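Local coordinates for protein putative solute-binding component of ABC transporter (Clostridium phytofermentans, PDB 4YS6) that probably serves as the sugar-binding component of an ABC transporter and holds beta-D-glucose in the cleft between its two lobes, at residues N87-G92 with A111-K116; D240-S245 with L251-A256; E335-D340 with K345-D350. All coordinates share one frame; numbering follows the deposited sequence.

Contact 1: N87-G92 with A111-K116; sequences NMISNG and AQAKKK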
loop_
_atom_site.group_PDB
_atom_site.type_symbol
_atom_site.label_atom_id
_atom_site.label_comp_id
_atom_site.label_asym_id
_atom_site.label_seq_id
_atom_site.Cartn_x
_atom_site.Cartn_y
_atom_site.Cartn_z
ATOM N N ASN A 87 -0.048 2.861 25.569
ATOM C CA ASN A 87 0.589 1.862 26.430
ATOM C C ASN A 87 2.084 1.797 26.171
ATOM O O ASN A 87 2.860 1.594 27.096
ATOM C CB ASN A 87 -0.017 0.480 26.212
ATOM C CG ASN A 87 -1.443 0.374 26.728
ATOM O OD1 ASN A 87 -1.923 1.245 27.456
ATOM N ND2 ASN A 87 -2.128 -0.699 26.346
HETATM N N MSE A 88 2.487 1.946 24.910
HETATM C CA MSE A 88 3.915 1.991 24.592
HETATM C C MSE A 88 4.586 3.144 25.323
HETATM O O MSE A 88 5.673 2.997 25.881
HETATM C CB MSE A 88 4.143 2.126 23.085
HETATM C CG MSE A 88 3.874 0.877 22.331
HETATM SE SE MSE A 88 3.753 1.211 20.402
HETATM C CE MSE A 88 3.056 -0.554 19.924
ATOM N N ILE A 89 3.934 4.297 25.326
ATOM C CA ILE A 89 4.494 5.467 25.971
ATOM C C ILE A 89 4.583 5.212 27.476
ATOM O O ILE A 89 5.574 5.566 28.125
ATOM C CB ILE A 89 3.652 6.717 25.678
ATOM C CG1 ILE A 89 3.690 7.029 24.178
ATOM C CG2 ILE A 89 4.157 7.908 26.491
ATOM C CD1 ILE A 89 2.738 8.144 23.754
ATOM N N SER A 90 3.544 4.592 28.024
ATOM C CA SER A 90 3.479 4.308 29.458
ATOM C C SER A 90 4.541 3.297 29.869
ATOM O O SER A 90 5.069 3.346 30.967
ATOM C CB SER A 90 2.090 3.784 29.834
ATOM O OG SER A 90 1.095 4.762 29.583
ATOM N N ASN A 91 4.858 2.383 28.969
ATOM C CA ASN A 91 5.883 1.377 29.219
ATOM C C ASN A 91 7.288 1.912 29.024
ATOM O O ASN A 91 8.261 1.177 29.206
ATOM C CB ASN A 91 5.686 0.173 28.306
ATOM C CG ASN A 91 4.416 -0.576 28.601
ATOM O OD1 ASN A 91 3.884 -0.508 29.712
ATOM N ND2 ASN A 91 3.917 -1.306 27.609
ATOM N N GLY A 92 7.398 3.176 28.632
ATOM C CA GLY A 92 8.695 3.823 28.528
ATOM C C GLY A 92 9.375 3.725 27.170
ATOM O O GLY A 92 10.597 3.858 27.080
ATOM N N ALA A 111 0.649 14.022 20.398
ATOM C CA ALA A 111 0.961 15.202 21.187
ATOM C C ALA A 111 1.605 14.780 22.514
ATOM O O ALA A 111 2.530 15.420 22.986
ATOM C CB ALA A 111 -0.306 16.053 21.446
ATOM N N GLN A 112 1.099 13.703 23.104
ATOM C CA GLN A 112 1.658 13.146 24.344
ATOM C C GLN A 112 3.117 12.714 24.136
ATOM O O GLN A 112 4.000 12.971 24.957
ATOM C CB GLN A 112 0.798 11.961 24.809
ATOM C CG GLN A 112 1.260 11.318 26.083
ATOM C CD GLN A 112 0.388 10.143 26.475
ATOM O OE1 GLN A 112 -0.692 9.930 25.909
ATOM N NE2 GLN A 112 0.854 9.369 27.449
ATOM N N ALA A 113 3.386 12.080 23.009
ATOM C CA ALA A 113 4.744 11.638 22.704
ATOM C C ALA A 113 5.660 12.834 22.531
ATOM O O ALA A 113 6.757 12.868 23.079
ATOM C CB ALA A 113 4.749 10.787 21.466
ATOM N N LYS A 114 5.183 13.830 21.788
ATOM C CA LYS A 114 5.934 15.046 21.536
ATOM C C LYS A 114 6.281 15.754 22.845
ATOM O O LYS A 114 7.416 16.172 23.044
ATOM C CB LYS A 114 5.144 15.967 20.612
ATOM C CG LYS A 114 5.865 17.215 20.179
ATOM C CD LYS A 114 4.920 18.111 19.392
ATOM C CE LYS A 114 5.598 19.383 18.912
ATOM N NZ LYS A 114 6.575 19.091 17.827
ATOM N N LYS A 115 5.310 15.857 23.748
ATOM C CA LYS A 115 5.537 16.476 25.049
ATOM C C LYS A 115 6.657 15.785 25.817
ATOM O O LYS A 115 7.422 16.442 26.528
ATOM C CB LYS A 115 4.244 16.449 25.872
ATOM C CG LYS A 115 4.375 16.952 27.302
ATOM C CD LYS A 115 4.604 18.460 27.361
ATOM C CE LYS A 115 4.308 19.009 28.757
ATOM N NZ LYS A 115 4.648 20.447 28.845
ATOM N N LYS A 116 6.750 14.466 25.664
ATOM C CA LYS A 116 7.744 13.665 26.373
ATOM C C LYS A 116 9.084 13.559 25.631
ATOM O O LYS A 116 9.994 12.871 26.089
ATOM C CB LYS A 116 7.188 12.263 26.623
ATOM C CG LYS A 116 6.003 12.234 27.567
ATOM C CD LYS A 116 5.677 10.818 28.002
ATOM C CE LYS A 116 4.269 10.716 28.590
ATOM N NZ LYS A 116 4.074 11.495 29.848
HETATM O O HOH W 1 0.427 6.797 28.282
#

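Contact 2: D240-S245 with L251-A256; sequences DAVLCS and LGVTNA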
loop_
_atom_site.group_PDB
_atom_site.type_symbol
_atom_site.label_atom_id
_atom_site.label_comp_id
_atom_site.label_asym_id
_atom_site.label_seq_id
_atom_site.Cartn_x
_atom_site.Cartn_y
_atom_site.Cartn_z
ATOM N N ASP A 240 -12.107 -4.763 -20.030
ATOM C CA ASP A 240 -10.761 -4.801 -20.610
ATOM C C ASP A 240 -9.657 -4.645 -19.558
ATOM O O ASP A 240 -8.584 -5.236 -19.699
ATOM C CB ASP A 240 -10.611 -3.716 -21.674
ATOM C CG ASP A 240 -11.542 -3.942 -22.874
ATOM O OD1 ASP A 240 -11.264 -4.875 -23.660
ATOM O OD2 ASP A 240 -12.569 -3.233 -23.020
ATOM N N ALA A 241 -9.918 -3.862 -18.508
ATOM C CA ALA A 241 -8.931 -3.655 -17.459
ATOM C C ALA A 241 -9.565 -3.296 -16.143
ATOM O O ALA A 241 -10.578 -2.594 -16.109
ATOM C CB ALA A 241 -7.935 -2.553 -17.856
ATOM N N VAL A 242 -8.952 -3.776 -15.059
ATOM C CA VAL A 242 -9.292 -3.300 -13.714
ATOM C C VAL A 242 -8.029 -2.761 -13.049
ATOM O O VAL A 242 -7.090 -3.495 -12.759
ATOM C CB VAL A 242 -9.915 -4.397 -12.836
ATOM C CG1 VAL A 242 -10.531 -3.784 -11.568
ATOM C CG2 VAL A 242 -10.999 -5.142 -13.598
ATOM N N LEU A 243 -8.019 -1.459 -12.834
ATOM C CA LEU A 243 -6.955 -0.811 -12.096
ATOM C C LEU A 243 -7.203 -1.045 -10.623
ATOM O O LEU A 243 -8.151 -0.488 -10.061
ATOM C CB LEU A 243 -6.922 0.682 -12.415
ATOM C CG LEU A 243 -6.034 1.538 -11.536
ATOM C CD1 LEU A 243 -4.578 1.067 -11.710
ATOM C CD2 LEU A 243 -6.211 3.012 -11.922
ATOM N N CYS A 244 -6.386 -1.906 -10.025
ATOM C CA CYS A 244 -6.430 -2.137 -8.584
ATOM C C CYS A 244 -5.163 -1.581 -7.991
ATOM O O CYS A 244 -4.073 -1.937 -8.437
ATOM C CB CYS A 244 -6.530 -3.608 -8.235
ATOM S SG CYS A 244 -8.034 -4.368 -8.892
ATOM N N SER A 245 -5.302 -0.763 -6.949
ATOM C CA SER A 245 -4.134 -0.137 -6.353
ATOM C C SER A 245 -3.277 -1.103 -5.550
ATOM O O SER A 245 -2.099 -0.804 -5.318
ATOM C CB SER A 245 -4.541 1.051 -5.459
ATOM O OG SER A 245 -5.140 2.108 -6.205
ATOM N N LEU A 251 -7.242 -9.152 -5.240
ATOM C CA LEU A 251 -7.715 -10.485 -4.877
ATOM C C LEU A 251 -9.241 -10.574 -4.837
ATOM O O LEU A 251 -9.836 -11.564 -5.274
ATOM C CB LEU A 251 -7.137 -10.895 -3.538
ATOM C CG LEU A 251 -7.429 -12.308 -3.090
ATOM C CD1 LEU A 251 -6.880 -13.297 -4.113
ATOM C CD2 LEU A 251 -6.802 -12.537 -1.725
ATOM N N GLY A 252 -9.881 -9.553 -4.282
ATOM C CA GLY A 252 -11.326 -9.483 -4.231
ATOM C C GLY A 252 -11.903 -9.396 -5.626
ATOM O O GLY A 252 -12.865 -10.072 -5.969
ATOM N N VAL A 253 -11.287 -8.552 -6.442
ATOM C CA VAL A 253 -11.699 -8.423 -7.838
ATOM C C VAL A 253 -11.578 -9.761 -8.574
ATOM O O VAL A 253 -12.522 -10.213 -9.231
ATOM C CB VAL A 253 -10.877 -7.332 -8.521
ATOM C CG1 VAL A 253 -10.939 -7.408 -10.043
ATOM C CG2 VAL A 253 -11.382 -5.966 -8.036
ATOM N N THR A 254 -10.428 -10.414 -8.484
ATOM C CA THR A 254 -10.284 -11.683 -9.195
ATOM C C THR A 254 -11.185 -12.783 -8.628
ATOM O O THR A 254 -11.702 -13.609 -9.397
ATOM C CB THR A 254 -8.811 -12.165 -9.226
ATOM O OG1 THR A 254 -8.318 -12.367 -7.911
ATOM C CG2 THR A 254 -7.936 -11.153 -9.882
ATOM N N ASN A 255 -11.452 -12.788 -7.316
ATOM C CA ASN A 255 -12.446 -13.704 -6.760
ATOM C C ASN A 255 -13.813 -13.511 -7.419
ATOM O O ASN A 255 -14.479 -14.477 -7.767
ATOM C CB ASN A 255 -12.604 -13.524 -5.253
ATOM C CG ASN A 255 -11.432 -14.070 -4.446
ATOM O OD1 ASN A 255 -10.596 -14.827 -4.936
ATOM N ND2 ASN A 255 -11.392 -13.696 -3.184
ATOM N N ALA A 256 -14.234 -12.262 -7.584
ATOM C CA ALA A 256 -15.527 -11.976 -8.201
ATOM C C ALA A 256 -15.542 -12.341 -9.664
ATOM O O ALA A 256 -16.533 -12.873 -10.149
ATOM C CB ALA A 256 -15.882 -10.516 -8.037
#

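Contact 3: E335-D340 with K345-D350; sequences EPVFAD and KELLID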
loop_
_atom_site.group_PDB
_atom_site.type_symbol
_atom_site.label_atom_id
_atom_site.label_comp_id
_atom_site.label_asym_id
_atom_site.label_seq_id
_atom_site.Cartn_x
_atom_site.Cartn_y
_atom_site.Cartn_z
ATOM N N GLU A 335 12.648 2.273 -3.582
ATOM C CA GLU A 335 12.202 2.037 -4.955
ATOM C C GLU A 335 11.316 0.786 -5.090
ATOM O O GLU A 335 11.695 -0.305 -4.650
ATOM C CB GLU A 335 13.418 1.900 -5.878
ATOM C CG GLU A 335 13.064 1.962 -7.356
ATOM C CD GLU A 335 14.284 1.912 -8.255
ATOM O OE1 GLU A 335 15.090 0.966 -8.114
ATOM O OE2 GLU A 335 14.442 2.820 -9.098
ATOM N N PRO A 336 10.107 0.952 -5.647
ATOM C CA PRO A 336 9.235 -0.203 -5.897
ATOM C C PRO A 336 9.635 -0.847 -7.212
ATOM O O PRO A 336 10.191 -0.155 -8.080
ATOM C CB PRO A 336 7.840 0.421 -5.944
ATOM C CG PRO A 336 8.075 1.777 -6.507
ATOM C CD PRO A 336 9.440 2.211 -6.019
ATOM N N VAL A 337 9.392 -2.150 -7.357
ATOM C CA VAL A 337 9.886 -2.891 -8.517
ATOM C C VAL A 337 8.745 -3.606 -9.206
ATOM O O VAL A 337 7.956 -4.297 -8.566
ATOM C CB VAL A 337 10.969 -3.929 -8.098
ATOM C CG1 VAL A 337 11.457 -4.723 -9.294
ATOM C CG2 VAL A 337 12.140 -3.214 -7.431
ATOM N N PHE A 338 8.681 -3.473 -10.523
ATOM C CA PHE A 338 7.659 -4.186 -11.288
ATOM C C PHE A 338 7.863 -5.701 -11.196
ATOM O O PHE A 338 8.961 -6.202 -11.450
ATOM C CB PHE A 338 7.724 -3.737 -12.746
ATOM C CG PHE A 338 6.767 -4.448 -13.653
ATOM C CD1 PHE A 338 7.127 -5.614 -14.289
ATOM C CD2 PHE A 338 5.508 -3.931 -13.879
ATOM C CE1 PHE A 338 6.251 -6.268 -15.132
ATOM C CE2 PHE A 338 4.623 -4.591 -14.731
ATOM C CZ PHE A 338 5.006 -5.757 -15.346
ATOM N N ALA A 339 6.788 -6.425 -10.872
ATOM C CA ALA A 339 6.830 -7.866 -10.829
ATOM C C ALA A 339 5.737 -8.517 -11.688
ATOM O O ALA A 339 4.591 -8.085 -11.724
ATOM C CB ALA A 339 6.703 -8.328 -9.394
ATOM N N ASP A 340 6.103 -9.578 -12.381
ATOM C CA ASP A 340 5.092 -10.401 -13.007
ATOM C C ASP A 340 5.584 -11.830 -13.007
ATOM O O ASP A 340 6.580 -12.148 -12.362
ATOM C CB ASP A 340 4.745 -9.903 -14.404
ATOM C CG ASP A 340 5.897 -9.984 -15.399
ATOM O OD1 ASP A 340 6.933 -10.652 -15.157
ATOM O OD2 ASP A 340 5.728 -9.378 -16.474
ATOM N N LYS A 345 10.345 -15.190 -9.697
ATOM C CA LYS A 345 11.225 -16.112 -8.967
ATOM C C LYS A 345 12.498 -15.385 -8.596
ATOM O O LYS A 345 12.973 -15.486 -7.456
ATOM C CB LYS A 345 11.568 -17.380 -9.755
ATOM C CG LYS A 345 12.479 -18.319 -8.929
ATOM C CD LYS A 345 13.054 -19.479 -9.706
ATOM C CE LYS A 345 13.961 -20.331 -8.801
ATOM N NZ LYS A 345 15.367 -19.809 -8.690
ATOM N N GLU A 346 13.068 -14.647 -9.548
ATOM C CA GLU A 346 14.250 -13.849 -9.238
ATOM C C GLU A 346 13.997 -12.801 -8.160
ATOM O O GLU A 346 14.844 -12.592 -7.289
ATOM C CB GLU A 346 14.798 -13.162 -10.494
ATOM C CG GLU A 346 15.881 -12.136 -10.180
ATOM C CD GLU A 346 16.639 -11.673 -11.405
ATOM O OE1 GLU A 346 16.452 -12.277 -12.485
ATOM O OE2 GLU A 346 17.420 -10.701 -11.286
ATOM N N LEU A 347 12.846 -12.132 -8.217
ATOM C CA LEU A 347 12.556 -11.077 -7.278
ATOM C C LEU A 347 12.220 -11.558 -5.901
ATOM O O LEU A 347 12.599 -10.893 -4.931
ATOM C CB LEU A 347 11.396 -10.219 -7.768
ATOM C CG LEU A 347 11.681 -9.269 -8.920
ATOM C CD1 LEU A 347 10.388 -8.530 -9.197
ATOM C CD2 LEU A 347 12.821 -8.294 -8.618
ATOM N N LEU A 348 11.480 -12.667 -5.813
ATOM C CA LEU A 348 10.879 -13.089 -4.542
ATOM C C LEU A 348 11.537 -14.306 -3.905
ATOM O O LEU A 348 11.597 -14.392 -2.698
ATOM C CB LEU A 348 9.400 -13.399 -4.731
ATOM C CG LEU A 348 8.555 -12.277 -5.322
ATOM C CD1 LEU A 348 7.138 -12.776 -5.485
ATOM C CD2 LEU A 348 8.574 -11.063 -4.429
ATOM N N ILE A 349 12.029 -15.227 -4.720
ATOM C CA ILE A 349 12.613 -16.466 -4.206
ATOM C C ILE A 349 14.127 -16.347 -4.128
ATOM O O ILE A 349 14.711 -16.608 -3.082
ATOM C CB ILE A 349 12.213 -17.661 -5.069
ATOM C CG1 ILE A 349 10.704 -17.922 -4.959
ATOM C CG2 ILE A 349 12.984 -18.916 -4.669
ATOM C CD1 ILE A 349 10.261 -18.444 -3.614
ATOM N N ASP A 350 14.771 -15.907 -5.210
ATOM C CA ASP A 350 16.232 -15.838 -5.234
ATOM C C ASP A 350 16.751 -14.727 -4.289
ATOM O O ASP A 350 17.907 -14.748 -3.851
ATOM C CB ASP A 350 16.733 -15.613 -6.670
ATOM C CG ASP A 350 16.418 -16.773 -7.608
ATOM O OD1 ASP A 350 16.016 -17.874 -7.141
ATOM O OD2 ASP A 350 16.604 -16.586 -8.838
#

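Contact 1: N87-G92 with A111-K116
Ile-89, in the last turn of helix 78-90, meets Gln-112, Ala-113 and Lys-116 at the end of helix 107-115. Its two branches divide the work. CG2 is anti to the backbone N and faces the aliphatic part of Lys-116; Lys-116 CE lies 3.5 Å from Ile-89 CG2. The same methyl is 3.7 Å from Gln-112 NE2, the amide end of an extended chain. The other branch ends in CD1, which lies 4.0 Å from Ala-113 CB. Leu-96 of strand 95-98 and Ile-118 touch both Ile-89 and Ala-113, so strand 95-98 and the loop at Ile-118 cover this side.

Ser-90 follows and reaches the second helix through water. One water sits 2.5 Å from Ser-90 OG and accepts a bond of 2.7 Å from Gln-112 NE2. Gly-92 then ends the helix in a Schellman motif, with positive phi and a bond from Gly-92 N to Ile-89 O.

No direct hydrogen bond joins the segments. CD1 and Ala-113 form the inner, sheet-side part, while the Lys-116 methylenes and the Gln-112 amide end cover CG2 on the outer side. Direct contact across the segments is van der Waals packing around Ile-89, and the polar link runs through water.

Contact 2: D240-S245 with L251-A256
This is a small, buried, apolar contact between Val-242 and Cys-244 of strand 241-244 and Val-253 of helix 247-260. It lies in the lobe built on the four-stranded parallel sheet, where the helix packs on one face of the strand that precedes it.

Val-253 does all the touching from the helix side, one methyl to each partner. Its CG1 meets CG1 of Val-242 at 4.0 Å, and these two side chains approach tip to tip. In both valines CG1 is anti to the backbone N, and this rotation places the two CG1 methyls against each other. The second methyl of Val-253, CG2, lies 3.8 Å from Cys-244 SG. The sulfur makes an apolar contact here. Val-242 and Cys-244 alternate along the strand with Ala-241 and Leu-243, so both point to the helix.

Phe-170 of the neighbouring strand 165-170 touches both valines and widens the apolar layer. On the strand's other edge, Val-242 bonds through its backbone to Ile-267. Cys-244 lies about 10 Å from the bound glucose by its side chain.

Strand 241-244, helix 247-260 and strand 267-268 form a right-handed beta-alpha-beta crossover, the repeating unit of the periplasmic binding protein lobe.

Contact 3: E335-D340 with K345-D350
Leu-347 turns its CG anti to its own carbonyl carbon (chi1 -74°). CD1 continues anti to CA (chi2 -179°), and CD2 branches beside it; both methyls reach strand 337-339. Val-337 answers with CG1 anti to its backbone N.

The two methyls of Leu-347 reach different parts of the strand. Leu-347 CD2 lies 3.9 Å from Val-337 CG1, and the two side chains meet at a slant. Leu-347 CD1 lies 3.7 Å from Ala-339 CB. CD1 also comes within 3.5 Å of Phe-338 O, a plain van der Waals approach to the carbonyl. That oxygen is hydrogen-bonded to Asn-343 ND2. Val-337 and Ala-339 point toward the helix, while Phe-338 between them points away, so one leucine spans two alternate strand residues.

Helix 345-349 crosses the strand at -112°, with the two axes 9.6 Å apart at closest approach. The helix has a wider, pi-type turn: Lys-345 O accepts from both Ile-349 N and Asp-350 N. Lys-345 NZ also forms a salt bridge of 2.6 Å with Asp-350 OD1, which receives it on its syn lone pair. This pair ties the beginning and end of the turn together.

Along its edge the strand bonds through Val-337 and Ala-339 to strand 289-291, and Leu-348 touches Phe-291 of that strand. Between the segments, Asn-343 OD1 accepts from Asp-340 N, and Thr-342 OG1 is bonded to Asp-340 OD1. The arrangement is a strand-turn-helix unit: the end of the long, broken strand 331-339, beside strand 289-291, is followed by a short C-terminal helix that packs across its end.

How the contacts relate
The three contacts follow one another along the chain, and none nests in or crosses another. Contact 1 comes first and closes the helix-strand-helix stretch from helix 78-90 through strand 95-98 to helix 107-115. It ties neighbouring helices of the first lobe. Contact 2 closes a short strand-to-helix connection and ties strand to helix in the second lobe. Contact 3 closes the four-residue connection 341-344 and ties the late strand to the C-terminal helix. Contacts 1 and 2 lie on opposite sides of the chain's centre, 41 Å apart between centres. Contacts 2 and 3 are closer, with nearest atoms about 10 Å apart, but do not touch.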